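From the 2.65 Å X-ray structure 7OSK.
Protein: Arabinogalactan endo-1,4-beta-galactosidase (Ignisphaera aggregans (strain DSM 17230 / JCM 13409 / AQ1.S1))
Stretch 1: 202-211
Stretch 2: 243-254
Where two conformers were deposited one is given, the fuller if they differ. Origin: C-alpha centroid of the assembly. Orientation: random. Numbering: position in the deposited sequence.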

# COMPACT_ATOMS: atom_id res chain seq x y z
N SER A 202 13.83 14.03 -8.99
CA SER A 202 12.56 14.74 -9.04
C SER A 202 11.85 14.64 -10.38
O SER A 202 11.14 15.57 -10.77
N ALA A 203 12.03 13.52 -11.08
CA ALA A 203 11.39 13.29 -12.38
C ALA A 203 11.82 14.31 -13.44
O ALA A 203 12.11 13.94 -14.58
N ALA A 204 11.83 15.59 -13.08
CA ALA A 204 12.45 16.63 -13.90
C ALA A 204 13.88 16.24 -14.24
O ALA A 204 14.30 16.31 -15.39
N ASN A 205 14.63 15.82 -13.22
CA ASN A 205 15.94 15.22 -13.43
C ASN A 205 15.76 13.75 -13.80
O ASN A 205 16.15 12.86 -13.04
N TRP A 206 15.15 13.50 -14.95
CA TRP A 206 14.79 12.15 -15.35
C TRP A 206 15.99 11.21 -15.38
O TRP A 206 15.90 10.06 -14.96
N THR A 207 17.11 11.71 -15.90
CA THR A 207 18.32 10.90 -16.00
C THR A 207 18.77 10.40 -14.63
O THR A 207 19.03 9.21 -14.45
N GLN A 208 18.84 11.31 -13.67
CA GLN A 208 19.24 10.97 -12.31
C GLN A 208 18.17 10.14 -11.63
O GLN A 208 18.47 9.22 -10.86
N PHE A 209 16.92 10.48 -11.91
CA PHE A 209 15.77 9.74 -11.41
C PHE A 209 15.86 8.26 -11.80
O PHE A 209 15.63 7.38 -10.98
N VAL A 210 16.22 8.00 -13.06
CA VAL A 210 16.32 6.63 -13.56
C VAL A 210 17.53 5.90 -12.99
O VAL A 210 17.50 4.69 -12.78
N GLY A 211 18.60 6.65 -12.75
CA GLY A 211 19.80 6.08 -12.15
C GLY A 211 19.51 5.55 -10.76
O GLY A 211 19.94 4.46 -10.41
N ASN A 243 2.57 8.61 -20.69
CA ASN A 243 3.76 9.44 -20.82
C ASN A 243 4.86 9.02 -19.85
O ASN A 243 6.04 9.03 -20.20
N PHE A 244 4.46 8.65 -18.64
CA PHE A 244 5.41 8.32 -17.59
C PHE A 244 6.03 6.94 -17.79
O PHE A 244 7.24 6.77 -17.66
N ILE A 245 5.20 5.95 -18.10
CA ILE A 245 5.66 4.58 -18.22
C ILE A 245 6.46 4.37 -19.51
O ILE A 245 7.48 3.69 -19.51
N ASP A 246 5.97 4.94 -20.61
CA ASP A 246 6.70 4.90 -21.88
C ASP A 246 8.14 5.38 -21.68
O ASP A 246 9.09 4.72 -22.10
N ARG A 247 8.29 6.54 -21.05
CA ARG A 247 9.60 7.12 -20.83
C ARG A 247 10.42 6.26 -19.87
O ARG A 247 11.65 6.22 -19.94
N LEU A 248 9.73 5.55 -18.98
CA LEU A 248 10.39 4.69 -18.01
C LEU A 248 10.91 3.42 -18.68
O LEU A 248 12.06 3.03 -18.50
N ILE A 249 10.04 2.77 -19.45
CA ILE A 249 10.41 1.56 -20.19
C ILE A 249 11.55 1.86 -21.16
O ILE A 249 12.50 1.09 -21.27
N ASN A 250 11.44 2.97 -21.88
CA ASN A 250 12.47 3.37 -22.83
C ASN A 250 13.80 3.70 -22.16
O ASN A 250 14.85 3.64 -22.80
N SER A 251 13.76 4.03 -20.87
CA SER A 251 14.97 4.39 -20.13
C SER A 251 15.74 3.16 -19.63
O SER A 251 16.81 3.30 -19.03
N GLY A 252 15.18 1.98 -19.87
CA GLY A 252 15.84 0.74 -19.48
C GLY A 252 15.43 0.25 -18.11
O GLY A 252 15.96 -0.74 -17.61
N VAL A 253 14.48 0.95 -17.49
CA VAL A 253 13.99 0.55 -16.18
C VAL A 253 13.17 -0.73 -16.31
O VAL A 253 12.09 -0.73 -16.90
N SER A 254 13.70 -1.82 -15.75
CA SER A 254 13.02 -3.11 -15.80
C SER A 254 12.18 -3.32 -14.55
O SER A 254 12.68 -3.26 -13.43

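Where two helices cross obliquely, one large aromatic residue can organise much of the contact, and the helices of stretches 1 and 2, inclined at 67°, illustrate this with Trp-206. Its chi1 is t, and the indole reaches across to residues spread along stretch 2. The first is Phe-244, also t: its CA-to-CB bond points sideways, but the ring end comes nearer and offers a face to the edge of the indole, with planes at 81° and Trp-206 CZ3 3.8 Å from Phe-244 CE2. The same ring meets Phe-209 (t), whose CE2 lies 3.8 Å from Phe-244 CZ. One turn on, Arg-247 extends with chi1 to chi3 all t, laying its guanidinium flat on the indole, centres 4.1 Å apart, so that charge and pi cloud attract while the aliphatic CG and CD also cover the ring. Leu-248 (chi1 t, chi2 p) brings CD1 to 3.6 Å from Trp-206 CZ2. Ser-251 (m) supplies the polar anchor: Trp-206 NE1 donates to Ser-251 OG at 2.7 Å, nearly linear, and that hydroxyl in turn donates to Arg-247 O at 2.6 Å, satisfying both groups. Gly-252, with positive phi, closes the helix in a Schellman motif. Beyond it Val-253 (t) points toward stretch 1, its CG2 3.6 Å from CG1 of Val-210 (t), extending the apolar contact past the helix end.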

# COMPACT_ATOMS: atom_id res chain seq x y z
CB SER A 202 12.78 16.22 -8.70
OG SER A 202 11.58 16.97 -8.86
CB ALA A 203 9.87 13.29 -12.23
CB ALA A 204 12.41 17.96 -13.19
CB ASN A 205 16.82 15.34 -12.19
CG ASN A 205 16.82 16.74 -11.62
OD1 ASN A 205 16.14 17.02 -10.63
ND2 ASN A 205 17.59 17.63 -12.23
CB TRP A 206 14.12 12.15 -16.72
CG TRP A 206 13.57 10.81 -17.07
CD1 TRP A 206 14.17 9.85 -17.85
CD2 TRP A 206 12.32 10.26 -16.65
NE1 TRP A 206 13.36 8.75 -17.94
CE2 TRP A 206 12.22 8.97 -17.21
CE3 TRP A 206 11.28 10.73 -15.85
CZ2 TRP A 206 11.12 8.15 -17.00
CZ3 TRP A 206 10.18 9.92 -15.64
CH2 TRP A 206 10.11 8.64 -16.21
CB THR A 207 19.47 11.70 -16.65
OG1 THR A 207 19.03 12.26 -17.89
CG2 THR A 207 20.68 10.81 -16.89
CB GLN A 208 19.53 12.23 -11.51
CG GLN A 208 20.74 13.01 -12.03
CD GLN A 208 21.17 14.11 -11.08
OE1 GLN A 208 20.38 14.61 -10.28
NE2 GLN A 208 22.44 14.50 -11.17
CB PHE A 209 14.48 10.37 -11.95
CG PHE A 209 13.22 9.60 -11.64
CD1 PHE A 209 13.08 8.89 -10.46
CD2 PHE A 209 12.16 9.61 -12.53
CE1 PHE A 209 11.92 8.19 -10.18
CE2 PHE A 209 11.00 8.92 -12.26
CZ PHE A 209 10.87 8.21 -11.09
CB VAL A 210 16.39 6.60 -15.10
CG1 VAL A 210 16.74 5.20 -15.61
CG2 VAL A 210 15.07 7.06 -15.69
CB ASN A 243 3.41 10.92 -20.58
CG ASN A 243 2.45 11.46 -21.62
OD1 ASN A 243 2.48 11.06 -22.79
ND2 ASN A 243 1.59 12.39 -21.21
CB PHE A 244 4.74 8.39 -16.22
CG PHE A 244 5.68 8.22 -15.06
CD1 PHE A 244 5.97 6.96 -14.56
CD2 PHE A 244 6.29 9.32 -14.48
CE1 PHE A 244 6.85 6.81 -13.50
CE2 PHE A 244 7.16 9.18 -13.42
CZ PHE A 244 7.44 7.92 -12.93
CB ILE A 245 4.49 3.58 -18.16
CG1 ILE A 245 3.81 3.67 -16.78
CG2 ILE A 245 4.96 2.15 -18.43
CD1 ILE A 245 2.56 2.83 -16.64
CB ASP A 246 6.02 5.77 -22.94
CG ASP A 246 4.80 5.10 -23.55
OD1 ASP A 246 4.28 4.13 -22.95
OD2 ASP A 246 4.36 5.55 -24.63
CB ARG A 247 9.48 8.54 -20.29
CG ARG A 247 10.76 9.37 -20.43
CD ARG A 247 10.57 10.78 -19.88
NE ARG A 247 11.74 11.62 -20.13
CZ ARG A 247 11.90 12.84 -19.64
NH1 ARG A 247 10.96 13.39 -18.88
NH2 ARG A 247 12.99 13.53 -19.92
CB LEU A 248 9.43 4.33 -16.87
CG LEU A 248 10.06 3.99 -15.52
CD1 LEU A 248 10.75 5.22 -14.92
CD2 LEU A 248 9.01 3.45 -14.56
CB ILE A 249 9.20 0.98 -20.94
CG1 ILE A 249 8.19 0.41 -19.93
CG2 ILE A 249 9.63 -0.10 -21.94
CD1 ILE A 249 6.93 -0.19 -20.55
CB ASN A 250 12.00 4.59 -23.64
CG ASN A 250 10.91 4.24 -24.65
OD1 ASN A 250 10.83 3.10 -25.12
ND2 ASN A 250 10.08 5.22 -24.99
CB SER A 251 14.62 5.29 -18.95
OG SER A 251 14.12 6.54 -19.38
CB VAL A 253 13.14 1.65 -15.52
CG1 VAL A 253 12.57 1.18 -14.18
CG2 VAL A 253 13.96 2.91 -15.32
CB SER A 254 14.04 -4.24 -15.95
OG SER A 254 14.99 -4.22 -14.90